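Local coordinates for aminoacyl-tRNA synthetase (Cryptosporidium parvum, PDB 5F9Z), which probably attaches proline to its cognate tRNA in an ATP-dependent reaction, as a class II prolyl-tRNA synthetase whose active site here holds halofuginone and an ATP analogue, at residues V379-E384 and E403-L408; V207-K212 and I223-E228; E318-C323 and V365-I370. One frame throughout, in Å; residues are numbered along the deposited sequence.

Contact 1 of 3, residues V379-E384 and E403-L408; sequences VRDNME and EFQNRL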
ATOM      1  N   VAL A 379     -22.634   5.066 -10.771  1.00 26.44           N
ATOM      2  CA  VAL A 379     -21.396   4.417 -10.356  1.00 24.78           C
ATOM      3  C   VAL A 379     -20.232   5.365 -10.607  1.00 25.29           C
ATOM      4  O   VAL A 379     -20.164   6.032 -11.646  1.00 27.40           O
ATOM      5  CB  VAL A 379     -21.209   3.079 -11.095  1.00 24.07           C
ATOM      6  CG1 VAL A 379     -20.019   2.321 -10.535  1.00 21.81           C
ATOM      7  CG2 VAL A 379     -22.474   2.240 -10.990  1.00 23.38           C
ATOM      8  N   ARG A 380     -19.302   5.418  -9.649  1.00 23.41           N
ATOM      9  CA  ARG A 380     -18.263   6.443  -9.665  1.00 23.64           C
ATOM     10  C   ARG A 380     -17.271   6.236 -10.806  1.00 25.71           C
ATOM     11  O   ARG A 380     -16.954   7.177 -11.541  1.00 25.54           O
ATOM     12  CB  ARG A 380     -17.536   6.460  -8.319  1.00 21.87           C
ATOM     13  CG  ARG A 380     -16.230   7.239  -8.310  1.00 22.65           C
ATOM     14  CD  ARG A 380     -16.445   8.719  -8.588  1.00 26.64           C
ATOM     15  NE  ARG A 380     -15.185   9.456  -8.556  1.00 28.32           N
ATOM     16  CZ  ARG A 380     -14.355   9.560  -9.589  1.00 29.08           C
ATOM     17  NH1 ARG A 380     -14.652   8.977 -10.743  1.00 28.89           N
ATOM     18  NH2 ARG A 380     -13.228  10.248  -9.467  1.00 29.57           N
ATOM     19  N   ASP A 381     -16.765   5.012 -10.967  1.00 27.09           N
ATOM     20  CA  ASP A 381     -15.606   4.806 -11.828  1.00 29.70           C
ATOM     21  C   ASP A 381     -15.950   4.701 -13.310  1.00 29.24           C
ATOM     22  O   ASP A 381     -15.068   4.928 -14.145  1.00 29.87           O
ATOM     23  CB  ASP A 381     -14.840   3.553 -11.391  1.00 31.52           C
ATOM     24  CG  ASP A 381     -15.661   2.287 -11.526  1.00 34.11           C
ATOM     25  OD1 ASP A 381     -16.886   2.342 -11.288  1.00 34.75           O
ATOM     26  OD2 ASP A 381     -15.079   1.237 -11.872  1.00 34.42           O
ATOM     27  N   ASN A 382     -17.195   4.371 -13.667  1.00 28.44           N
ATOM     28  CA  ASN A 382     -17.544   4.184 -15.072  1.00 29.95           C
ATOM     29  C   ASN A 382     -18.814   4.918 -15.489  1.00 31.90           C
ATOM     30  O   ASN A 382     -19.289   4.709 -16.612  1.00 33.39           O
ATOM     31  CB  ASN A 382     -17.682   2.690 -15.397  1.00 29.61           C
ATOM     32  CG  ASN A 382     -18.715   1.995 -14.531  1.00 28.05           C
ATOM     33  OD1 ASN A 382     -19.409   2.630 -13.738  1.00 28.03           O
ATOM     34  ND2 ASN A 382     -18.828   0.681 -14.686  1.00 26.48           N
ATOM     35  N   MET A 383     -19.378   5.761 -14.621  1.00 31.76           N
ATOM     36  CA  MET A 383     -20.595   6.524 -14.918  1.00 32.29           C
ATOM     37  C   MET A 383     -21.764   5.621 -15.298  1.00 32.08           C
ATOM     38  O   MET A 383     -22.677   6.038 -16.015  1.00 34.60           O
ATOM     39  CB  MET A 383     -20.352   7.565 -16.017  1.00 34.56           C
ATOM     40  CG  MET A 383     -19.458   8.709 -15.586  1.00 36.01           C
ATOM     41  SD  MET A 383     -20.012   9.471 -14.047  1.00 35.90           S
ATOM     42  CE  MET A 383     -21.613  10.107 -14.538  1.00 38.23           C
ATOM     43  N   GLU A 384     -21.747   4.380 -14.822  1.00 31.09           N
ATOM     44  CA  GLU A 384     -22.856   3.468 -15.066  1.00 31.50           C
ATOM     45  C   GLU A 384     -24.080   3.931 -14.285  1.00 30.88           C
ATOM     46  O   GLU A 384     -23.981   4.277 -13.104  1.00 29.67           O
ATOM     47  CB  GLU A 384     -22.461   2.048 -14.665  1.00 32.59           C
ATOM     48  CG  GLU A 384     -23.443   0.968 -15.075  1.00 34.64           C
ATOM     49  CD  GLU A 384     -22.937  -0.423 -14.735  1.00 34.91           C
ATOM     50  OE1 GLU A 384     -21.835  -0.525 -14.155  1.00 33.84           O
ATOM     51  OE2 GLU A 384     -23.638  -1.409 -15.045  1.00 35.81           O
ATOM     52  N   GLU A 403     -19.119  -5.966  -7.293  1.00 31.28           N
ATOM     53  CA  GLU A 403     -18.716  -5.818  -8.688  1.00 30.88           C
ATOM     54  C   GLU A 403     -17.750  -4.652  -8.857  1.00 29.31           C
ATOM     55  O   GLU A 403     -16.815  -4.724  -9.662  1.00 30.20           O
ATOM     56  CB  GLU A 403     -19.951  -5.625  -9.568  1.00 30.33           C
ATOM     57  CG  GLU A 403     -19.655  -5.569 -11.055  1.00 29.82           C
ATOM     58  CD  GLU A 403     -20.839  -5.080 -11.866  1.00 30.10           C
ATOM     59  OE1 GLU A 403     -20.639  -4.694 -13.036  1.00 29.91           O
ATOM     60  OE2 GLU A 403     -21.969  -5.076 -11.331  1.00 30.61           O
ATOM     61  N   PHE A 404     -17.971  -3.567  -8.112  1.00 27.52           N
ATOM     62  CA  PHE A 404     -17.051  -2.433  -8.134  1.00 27.45           C
ATOM     63  C   PHE A 404     -15.643  -2.869  -7.741  1.00 27.86           C
ATOM     64  O   PHE A 404     -14.664  -2.543  -8.423  1.00 27.97           O
ATOM     65  CB  PHE A 404     -17.564  -1.343  -7.191  1.00 28.18           C
ATOM     66  CG  PHE A 404     -17.031   0.036  -7.483  1.00 28.95           C
ATOM     67  CD1 PHE A 404     -15.683   0.326  -7.343  1.00 28.51           C
ATOM     68  CD2 PHE A 404     -17.891   1.053  -7.865  1.00 28.56           C
ATOM     69  CE1 PHE A 404     -15.201   1.596  -7.603  1.00 27.73           C
ATOM     70  CE2 PHE A 404     -17.414   2.325  -8.122  1.00 28.71           C
ATOM     71  CZ  PHE A 404     -16.068   2.595  -7.991  1.00 28.71           C
ATOM     72  N   GLN A 405     -15.529  -3.614  -6.638  1.00 26.05           N
ATOM     73  CA  GLN A 405     -14.225  -4.065  -6.160  1.00 23.13           C
ATOM     74  C   GLN A 405     -13.532  -4.942  -7.196  1.00 23.36           C
ATOM     75  O   GLN A 405     -12.341  -4.766  -7.479  1.00 23.43           O
ATOM     76  CB  GLN A 405     -14.394  -4.820  -4.840  1.00 21.00           C
ATOM     77  CG  GLN A 405     -13.093  -5.273  -4.200  1.00 20.11           C
ATOM     78  CD  GLN A 405     -12.468  -4.203  -3.326  1.00 22.08           C
ATOM     79  OE1 GLN A 405     -13.122  -3.228  -2.957  1.00 23.95           O
ATOM     80  NE2 GLN A 405     -11.197  -4.383  -2.986  1.00 20.49           N
ATOM     81  N   ASN A 406     -14.265  -5.896  -7.773  1.00 24.15           N
ATOM     82  CA  ASN A 406     -13.672  -6.791  -8.762  1.00 26.60           C
ATOM     83  C   ASN A 406     -13.252  -6.034 -10.016  1.00 26.82           C
ATOM     84  O   ASN A 406     -12.215  -6.342 -10.616  1.00 27.93           O
ATOM     85  CB  ASN A 406     -14.653  -7.910  -9.108  1.00 27.31           C
ATOM     86  CG  ASN A 406     -14.185  -8.760 -10.273  1.00 29.12           C
ATOM     87  OD1 ASN A 406     -13.349  -9.648 -10.113  1.00 32.02           O
ATOM     88  ND2 ASN A 406     -14.727  -8.490 -11.455  1.00 27.32           N
ATOM     89  N   ARG A 407     -14.040  -5.036 -10.424  1.00 26.23           N
ATOM     90  CA  ARG A 407     -13.725  -4.292 -11.639  1.00 26.17           C
ATOM     91  C   ARG A 407     -12.454  -3.467 -11.475  1.00 25.24           C
ATOM     92  O   ARG A 407     -11.650  -3.367 -12.410  1.00 25.00           O
ATOM     93  CB  ARG A 407     -14.904  -3.397 -12.024  1.00 27.83           C
ATOM     94  CG  ARG A 407     -14.650  -2.517 -13.237  1.00 30.06           C
ATOM     95  CD  ARG A 407     -15.894  -1.739 -13.644  1.00 29.46           C
ATOM     96  NE  ARG A 407     -16.404  -0.895 -12.567  1.00 29.06           N
ATOM     97  CZ  ARG A 407     -17.473  -1.184 -11.831  1.00 30.14           C
ATOM     98  NH1 ARG A 407     -18.151  -2.301 -12.054  1.00 30.19           N
ATOM     99  NH2 ARG A 407     -17.863  -0.355 -10.872  1.00 30.05           N
ATOM    100  N   LEU A 408     -12.254  -2.868 -10.299  1.00 24.50           N
ATOM    101  CA  LEU A 408     -11.038  -2.097 -10.058  1.00 22.95           C
ATOM    102  C   LEU A 408      -9.803  -2.986 -10.124  1.00 22.89           C
ATOM    103  O   LEU A 408      -8.801  -2.634 -10.758  1.00 23.62           O
ATOM    104  CB  LEU A 408     -11.116  -1.393  -8.703  1.00 22.86           C
ATOM    105  CG  LEU A 408     -12.066  -0.204  -8.565  1.00 21.67           C
ATOM    106  CD1 LEU A 408     -11.880   0.449  -7.207  1.00 19.96           C
ATOM    107  CD2 LEU A 408     -11.840   0.799  -9.684  1.00 21.72           C
TER
HETATM  108  O   HOH W   1     -22.358  -3.923 -14.831  1.00 46.85           O
HETATM  109  O   HOH W   2     -24.040  -3.390 -13.254  1.00 47.45           O
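A bidentate salt bridge between an inter-strand loop and a helix dominates this contact, where the loop joining strands 374-379 and 385-389 of the anticodon-binding domain meets helix 393-417. Arg407 donates from NE to Asp381 OD2 at 2.6 Å and from NH2 to Asp381 OD1 at 2.9 Å, so guanidinium and carboxylate meet edge to edge. The same guanidinium reaches back along its helix to Glu403, with NH1 3.6 Å from OE1, making a three-residue ionic network. Next to the ion pair, Phe404 packs against Val379 (CE2 to CG1, 3.6 Å), and the Asp381 carboxylate lies over one face of the Phe404 ring. Asn382 shapes the loop by an Asx turn, its OD1 accepting from Glu384 N at 3.1 Å. Arg380 turns elsewhere, to Glu355 and Asp289. Two waters bridge Glu384 and Glu403, with Glu384 OE1 4.5 Å from Glu403 OE1. Arg407 thus balances the buried Asp381 charge and partly offsets Glu403, while water mediates between the two like-charged carboxylates.

Contact 2 of 3, residues V207-K212 and I223-E228; sequences VVKGTK and ITKSIE
Residues 207-212 and 223-228 form the arms of an antiparallel beta hairpin, both extended, with strand axes approaching to 4.7 Å and N-to-C directions 151° apart. Val208-Glu228 and Gly210-Ser226 are hydrogen-bonded pairs, each with two reciprocal N-to-O bonds of 3.0-3.1 Å; Lys209-Ile227 and Thr211-Lys225 are non-hydrogen-bonded, their CA atoms 4.5 and 4.2 Å apart. Lys212 N adds a 2.7 Å bond to Thr224 O, and a water links Lys212 O to Thr224 N. The hairpin belongs to the antiparallel sheet of the class II synthetase catalytic core, strand 223-231 pairing onward with 236-247. Val208 (t), Ser226 and Glu228 share one face; Lys209, Thr211, Lys225 and Ile227 the other. Lys212 begins m, m and then extends (t, t), passing CG within 3.6 Å of Thr224 CG2 (chi1 m) and bringing NZ 2.7 Å from Glu228 OE1 in a salt bridge. Glu228 is folded m, m, and Ser226, chi1 p, donates OG to the same OE1 at 2.8 Å. Ile227 (p, t) puts CG2 3.6 Å from Lys209 CG and 3.8 Å from Val207 CG2 (chi1 m); Thr211 (m) sets CG2 3.9 Å from Ile223 CG2. Lys209 (m, t, m, t) ends at Asn193, and Lys225 (m, t, t, t) at Asp189.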
ATOM      1  N   VAL A 207      -0.108  -6.616  -7.177  1.00 24.60           N
ATOM      2  CA  VAL A 207       1.295  -6.661  -6.786  1.00 27.49           C
ATOM      3  C   VAL A 207       1.886  -7.982  -7.257  1.00 29.47           C
ATOM      4  O   VAL A 207       1.171  -8.951  -7.525  1.00 30.75           O
ATOM      5  CB  VAL A 207       1.495  -6.497  -5.261  1.00 26.82           C
ATOM      6  CG1 VAL A 207       1.062  -5.108  -4.809  1.00 25.23           C
ATOM      7  CG2 VAL A 207       0.734  -7.574  -4.505  1.00 26.78           C
ATOM      8  N   VAL A 208       3.211  -8.011  -7.358  1.00 29.93           N
ATOM      9  CA  VAL A 208       3.947  -9.185  -7.809  1.00 30.96           C
ATOM     10  C   VAL A 208       4.742  -9.730  -6.631  1.00 31.16           C
ATOM     11  O   VAL A 208       5.642  -9.057  -6.115  1.00 30.68           O
ATOM     12  CB  VAL A 208       4.871  -8.858  -8.993  1.00 31.20           C
ATOM     13  CG1 VAL A 208       5.678 -10.084  -9.391  1.00 31.28           C
ATOM     14  CG2 VAL A 208       4.059  -8.345 -10.171  1.00 31.43           C
ATOM     15  N   LYS A 209       4.405 -10.944  -6.203  1.00 31.74           N
ATOM     16  CA  LYS A 209       5.147 -11.604  -5.140  1.00 30.80           C
ATOM     17  C   LYS A 209       6.454 -12.162  -5.683  1.00 32.10           C
ATOM     18  O   LYS A 209       6.494 -12.745  -6.771  1.00 33.54           O
ATOM     19  CB  LYS A 209       4.315 -12.724  -4.516  1.00 30.86           C
ATOM     20  CG  LYS A 209       3.113 -12.230  -3.729  1.00 29.68           C
ATOM     21  CD  LYS A 209       2.383 -13.359  -3.022  1.00 32.19           C
ATOM     22  CE  LYS A 209       1.612 -14.223  -4.002  1.00 36.13           C
ATOM     23  NZ  LYS A 209       0.624 -15.090  -3.304  1.00 37.36           N
ATOM     24  N   GLY A 210       7.528 -11.973  -4.925  1.00 31.04           N
ATOM     25  CA  GLY A 210       8.822 -12.454  -5.370  1.00 31.01           C
ATOM     26  C   GLY A 210       9.860 -12.311  -4.282  1.00 32.27           C
ATOM     27  O   GLY A 210       9.564 -11.923  -3.149  1.00 32.58           O
ATOM     28  N   THR A 211      11.097 -12.635  -4.650  1.00 32.69           N
ATOM     29  CA  THR A 211      12.237 -12.576  -3.750  1.00 32.21           C
ATOM     30  C   THR A 211      13.217 -11.515  -4.234  1.00 30.57           C
ATOM     31  O   THR A 211      13.512 -11.430  -5.430  1.00 30.16           O
ATOM     32  CB  THR A 211      12.941 -13.934  -3.663  1.00 36.24           C
ATOM     33  OG1 THR A 211      12.000 -14.940  -3.269  1.00 37.33           O
ATOM     34  CG2 THR A 211      14.079 -13.888  -2.653  1.00 37.14           C
ATOM     35  N   LYS A 212      13.709 -10.704  -3.303  1.00 28.98           N
ATOM     36  CA  LYS A 212      14.729  -9.723  -3.637  1.00 28.43           C
ATOM     37  C   LYS A 212      16.035 -10.418  -4.001  1.00 31.61           C
ATOM     38  O   LYS A 212      16.353 -11.499  -3.496  1.00 32.75           O
ATOM     39  CB  LYS A 212      14.965  -8.768  -2.466  1.00 26.15           C
ATOM     40  CG  LYS A 212      13.815  -7.820  -2.184  1.00 25.38           C
ATOM     41  CD  LYS A 212      13.614  -6.842  -3.326  1.00 24.09           C
ATOM     42  CE  LYS A 212      12.540  -5.823  -2.989  1.00 22.51           C
ATOM     43  NZ  LYS A 212      12.270  -4.902  -4.122  1.00 23.59           N
ATOM     44  N   ILE A 223      17.004 -13.920   3.538  1.00 31.50           N
ATOM     45  CA  ILE A 223      16.100 -13.873   2.395  1.00 31.04           C
ATOM     46  C   ILE A 223      15.096 -12.754   2.623  1.00 32.34           C
ATOM     47  O   ILE A 223      14.454 -12.696   3.677  1.00 33.97           O
ATOM     48  CB  ILE A 223      15.368 -15.214   2.186  1.00 30.78           C
ATOM     49  CG1 ILE A 223      16.371 -16.350   1.972  1.00 31.96           C
ATOM     50  CG2 ILE A 223      14.407 -15.119   1.009  1.00 29.97           C
ATOM     51  CD1 ILE A 223      15.727 -17.710   1.824  1.00 31.49           C
ATOM     52  N   THR A 224      14.964 -11.867   1.640  1.00 31.17           N
ATOM     53  CA  THR A 224      13.983 -10.788   1.677  1.00 28.08           C
ATOM     54  C   THR A 224      12.983 -11.010   0.551  1.00 28.10           C
ATOM     55  O   THR A 224      13.330 -10.886  -0.628  1.00 29.27           O
ATOM     56  CB  THR A 224      14.648  -9.418   1.548  1.00 26.92           C
ATOM     57  OG1 THR A 224      15.454  -9.164   2.704  1.00 28.59           O
ATOM     58  CG2 THR A 224      13.595  -8.328   1.419  1.00 24.10           C
ATOM     59  N   LYS A 225      11.752 -11.351   0.914  1.00 27.16           N
ATOM     60  CA  LYS A 225      10.657 -11.450  -0.036  1.00 27.96           C
ATOM     61  C   LYS A 225       9.813 -10.185   0.035  1.00 28.94           C
ATOM     62  O   LYS A 225       9.730  -9.531   1.078  1.00 30.19           O
ATOM     63  CB  LYS A 225       9.801 -12.685   0.246  1.00 28.40           C
ATOM     64  CG  LYS A 225      10.573 -13.990   0.142  1.00 30.16           C
ATOM     65  CD  LYS A 225       9.662 -15.197   0.250  1.00 31.04           C
ATOM     66  CE  LYS A 225      10.437 -16.484   0.018  1.00 31.83           C
ATOM     67  NZ  LYS A 225       9.555 -17.684   0.056  1.00 32.51           N
ATOM     68  N   SER A 226       9.194  -9.834  -1.088  1.00 28.47           N
ATOM     69  CA  SER A 226       8.462  -8.581  -1.168  1.00 28.00           C
ATOM     70  C   SER A 226       7.330  -8.706  -2.177  1.00 27.28           C
ATOM     71  O   SER A 226       7.242  -9.675  -2.934  1.00 29.75           O
ATOM     72  CB  SER A 226       9.383  -7.421  -1.556  1.00 28.46           C
ATOM     73  OG  SER A 226       9.818  -7.555  -2.898  1.00 30.06           O
ATOM     74  N   ILE A 227       6.457  -7.704  -2.163  1.00 24.63           N
ATOM     75  CA  ILE A 227       5.447  -7.506  -3.195  1.00 23.89           C
ATOM     76  C   ILE A 227       5.760  -6.181  -3.874  1.00 24.46           C
ATOM     77  O   ILE A 227       5.876  -5.146  -3.206  1.00 21.81           O
ATOM     78  CB  ILE A 227       4.021  -7.519  -2.621  1.00 23.57           C
ATOM     79  CG1 ILE A 227       3.951  -6.727  -1.315  1.00 23.83           C
ATOM     80  CG2 ILE A 227       3.552  -8.943  -2.392  1.00 23.16           C
ATOM     81  CD1 ILE A 227       2.542  -6.555  -0.787  1.00 23.68           C
ATOM     82  N   GLU A 228       5.916  -6.215  -5.193  1.00 27.94           N
ATOM     83  CA  GLU A 228       6.291  -5.037  -5.962  1.00 29.27           C
ATOM     84  C   GLU A 228       5.071  -4.482  -6.685  1.00 29.39           C
ATOM     85  O   GLU A 228       4.384  -5.211  -7.408  1.00 29.65           O
ATOM     86  CB  GLU A 228       7.392  -5.368  -6.971  1.00 32.83           C
ATOM     87  CG  GLU A 228       8.694  -5.858  -6.353  1.00 35.69           C
ATOM     88  CD  GLU A 228       9.354  -4.818  -5.467  1.00 37.22           C
ATOM     89  OE1 GLU A 228       9.568  -5.103  -4.272  1.00 37.40           O
ATOM     90  OE2 GLU A 228       9.656  -3.713  -5.967  1.00 38.85           O
TER
HETATM   91  O   HOH W   3      16.816 -12.264  -0.849  1.00 35.06           O

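Contact 3 of 3, residues E318-C323 and V365-I370; sequences EQKKIC and VGPRDI
A helix lies here against the end of a strand and the first turn of the short helix that follows it, within the anticodon-binding domain. Residues 318-323 are helical throughout, with Ile322 N bonded to Glu318 O and Cys323 N to Gln319 O, both at 3.1 Å. In the partner segment Val365 is still extended (phi/psi -119/99°), Gly366 occupies the N-cap position, and the helix runs from Pro367. The nearest CA pairs are Gln319 with Ile370, 6.7 Å, and Cys323 with Val365, 7.5 Å.

The apolar part centres on Ile370 and Val365, whose CA-to-CB bonds both point toward the first helix. Ile370 (m, t) sets CD1 3.7 Å from Gln319 CB. Ile322 (m, m) turns CG1 to Ile370 CG2 at 4.1 Å and CG2 to Val365 CG1 at 4.0 Å. Val365, chi1 t, also places CG1 4.2 Å from the SG of Cys323 (m).

One polar bond joins the segments: Gln319, extended at t, t, donates NE2 to Val365 O at 2.9 Å, tying helix to strand end. Inside the second segment, Gly366 N donates to Asp369 OD2 at 2.8 Å, the side chain three residues on returning to the N-cap residue, and Ile370 N bonds Gly366 O at 2.9 Å.

Such packing of a helix across a sheet suits the alpha/beta fold of this domain. Strand 361-365 pairs in parallel with strand 304-308, whose Ile306 touches both Cys323 and Val365; Val375 of strand 374-379 meets Val365 as well, and Arg373 and Ile390 also touch Ile322.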
ATOM      1  N   GLU A 318     -41.807  13.361   2.725  1.00 40.14           N
ATOM      2  CA  GLU A 318     -41.691  12.070   2.059  1.00 41.14           C
ATOM      3  C   GLU A 318     -40.327  11.878   1.411  1.00 39.10           C
ATOM      4  O   GLU A 318     -39.900  10.733   1.222  1.00 37.65           O
ATOM      5  CB  GLU A 318     -42.797  11.914   1.013  1.00 44.43           C
ATOM      6  CG  GLU A 318     -44.176  11.689   1.609  1.00 48.66           C
ATOM      7  CD  GLU A 318     -44.278  10.369   2.349  1.00 51.03           C
ATOM      8  OE1 GLU A 318     -43.987   9.320   1.737  1.00 51.62           O
ATOM      9  OE2 GLU A 318     -44.641  10.379   3.544  1.00 52.40           O
ATOM     10  N   GLN A 319     -39.634  12.967   1.072  1.00 38.99           N
ATOM     11  CA  GLN A 319     -38.290  12.845   0.518  1.00 36.70           C
ATOM     12  C   GLN A 319     -37.289  12.440   1.592  1.00 36.27           C
ATOM     13  O   GLN A 319     -36.429  11.584   1.356  1.00 35.76           O
ATOM     14  CB  GLN A 319     -37.875  14.161  -0.140  1.00 35.33           C
ATOM     15  CG  GLN A 319     -36.654  14.063  -1.037  1.00 33.25           C
ATOM     16  CD  GLN A 319     -36.461  15.305  -1.885  1.00 33.82           C
ATOM     17  OE1 GLN A 319     -37.022  16.362  -1.593  1.00 34.51           O
ATOM     18  NE2 GLN A 319     -35.672  15.181  -2.945  1.00 33.30           N
ATOM     19  N   LYS A 320     -37.383  13.046   2.779  1.00 36.51           N
ATOM     20  CA  LYS A 320     -36.527  12.637   3.887  1.00 34.89           C
ATOM     21  C   LYS A 320     -36.865  11.231   4.361  1.00 34.34           C
ATOM     22  O   LYS A 320     -35.980  10.506   4.831  1.00 35.13           O
ATOM     23  CB  LYS A 320     -36.654  13.627   5.047  1.00 34.03           C
ATOM     24  N   LYS A 321     -38.130  10.830   4.240  1.00 33.95           N
ATOM     25  CA  LYS A 321     -38.536   9.497   4.671  1.00 35.83           C
ATOM     26  C   LYS A 321     -37.973   8.423   3.748  1.00 35.77           C
ATOM     27  O   LYS A 321     -37.597   7.338   4.205  1.00 35.75           O
ATOM     28  CB  LYS A 321     -40.061   9.423   4.736  1.00 39.10           C
ATOM     29  CG  LYS A 321     -40.619   8.147   5.332  1.00 41.06           C
ATOM     30  CD  LYS A 321     -42.125   8.270   5.499  1.00 43.95           C
ATOM     31  CE  LYS A 321     -42.781   6.917   5.681  1.00 46.61           C
ATOM     32  NZ  LYS A 321     -44.028   6.821   4.870  1.00 49.79           N
ATOM     33  N   ILE A 322     -37.907   8.707   2.445  1.00 34.83           N
ATOM     34  CA  ILE A 322     -37.326   7.752   1.507  1.00 34.08           C
ATOM     35  C   ILE A 322     -35.821   7.641   1.722  1.00 31.37           C
ATOM     36  O   ILE A 322     -35.258   6.540   1.707  1.00 29.94           O
ATOM     37  CB  ILE A 322     -37.667   8.148   0.059  1.00 36.04           C
ATOM     38  CG1 ILE A 322     -39.149   7.897  -0.225  1.00 39.28           C
ATOM     39  CG2 ILE A 322     -36.800   7.384  -0.930  1.00 35.04           C
ATOM     40  CD1 ILE A 322     -39.557   6.445  -0.084  1.00 40.37           C
ATOM     41  N   CYS A 323     -35.148   8.776   1.932  1.00 30.08           N
ATOM     42  CA  CYS A 323     -33.708   8.746   2.170  1.00 29.02           C
ATOM     43  C   CYS A 323     -33.377   8.013   3.464  1.00 29.36           C
ATOM     44  O   CYS A 323     -32.410   7.243   3.518  1.00 30.48           O
ATOM     45  CB  CYS A 323     -33.152  10.169   2.200  1.00 28.34           C
ATOM     46  SG  CYS A 323     -33.348  11.078   0.652  1.00 27.61           S
ATOM     47  N   VAL A 365     -32.235  11.091  -5.448  1.00 29.52           N
ATOM     48  CA  VAL A 365     -33.600  10.873  -4.980  1.00 28.86           C
ATOM     49  C   VAL A 365     -34.395  12.135  -5.293  1.00 31.30           C
ATOM     50  O   VAL A 365     -34.327  13.124  -4.554  1.00 33.22           O
ATOM     51  CB  VAL A 365     -33.654  10.537  -3.486  1.00 28.37           C
ATOM     52  CG1 VAL A 365     -35.091  10.298  -3.048  1.00 29.60           C
ATOM     53  CG2 VAL A 365     -32.791   9.319  -3.188  1.00 23.50           C
ATOM     54  N   GLY A 366     -35.152  12.103  -6.386  1.00 32.25           N
ATOM     55  CA  GLY A 366     -36.011  13.201  -6.756  1.00 33.00           C
ATOM     56  C   GLY A 366     -37.469  12.794  -6.752  1.00 33.94           C
ATOM     57  O   GLY A 366     -37.824  11.688  -6.334  1.00 32.69           O
ATOM     58  N   PRO A 367     -38.348  13.698  -7.201  1.00 36.30           N
ATOM     59  CA  PRO A 367     -39.781  13.356  -7.275  1.00 38.63           C
ATOM     60  C   PRO A 367     -40.069  12.044  -7.991  1.00 40.18           C
ATOM     61  O   PRO A 367     -40.850  11.227  -7.490  1.00 40.38           O
ATOM     62  CB  PRO A 367     -40.384  14.554  -8.025  1.00 39.94           C
ATOM     63  CG  PRO A 367     -39.392  15.672  -7.895  1.00 39.86           C
ATOM     64  CD  PRO A 367     -38.107  15.145  -7.325  1.00 38.57           C
ATOM     65  N   ARG A 368     -39.455  11.822  -9.156  1.00 40.83           N
ATOM     66  CA  ARG A 368     -39.694  10.586  -9.894  1.00 42.24           C
ATOM     67  C   ARG A 368     -39.225   9.367  -9.112  1.00 43.12           C
ATOM     68  O   ARG A 368     -39.837   8.296  -9.205  1.00 43.86           O
ATOM     69  CB  ARG A 368     -38.999  10.643 -11.254  1.00 42.07           C
ATOM     70  N   ASP A 369     -38.148   9.508  -8.336  1.00 42.23           N
ATOM     71  CA  ASP A 369     -37.656   8.388  -7.543  1.00 40.65           C
ATOM     72  C   ASP A 369     -38.575   8.103  -6.360  1.00 40.32           C
ATOM     73  O   ASP A 369     -38.803   6.939  -6.010  1.00 37.78           O
ATOM     74  CB  ASP A 369     -36.233   8.676  -7.068  1.00 40.35           C
ATOM     75  CG  ASP A 369     -35.304   9.042  -8.207  1.00 41.61           C
ATOM     76  OD1 ASP A 369     -34.747   8.122  -8.841  1.00 41.89           O
ATOM     77  OD2 ASP A 369     -35.133  10.251  -8.471  1.00 42.23           O
ATOM     78  N   ILE A 370     -39.108   9.154  -5.733  1.00 43.80           N
ATOM     79  CA  ILE A 370     -40.058   8.969  -4.640  1.00 45.17           C
ATOM     80  C   ILE A 370     -41.332   8.307  -5.149  1.00 48.62           C
ATOM     81  O   ILE A 370     -41.927   7.459  -4.472  1.00 47.54           O
ATOM     82  CB  ILE A 370     -40.360  10.319  -3.964  1.00 45.21           C
ATOM     83  CG1 ILE A 370     -39.069  10.983  -3.483  1.00 43.39           C
ATOM     84  CG2 ILE A 370     -41.333  10.138  -2.807  1.00 45.82           C
ATOM     85  CD1 ILE A 370     -39.256  12.415  -3.044  1.00 43.58           C
TER

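In the fold
The three contacts illustrate how local contacts are distributed over a modular synthetase: contact 2 belongs to the catalytic core, whereas contact 3 and the loop of contact 1 lie in the anticodon-binding domain. In contact 2 the side chain of Ser226 is about 6 Å from the bound ATP analogue and that of Thr224 about 7 Å from halofuginone; they touch Gln239 and Thr242, which line the ATP-analogue pocket. Contacts 1 and 3 have centres 25 Å apart and share one sheet, strand 374-379 running from beside Val365 to the loop of contact 1. Contact 1 approaches contact 2 to about 10 Å between nearest atoms; contacts 2 and 3 are 51 Å apart between centres.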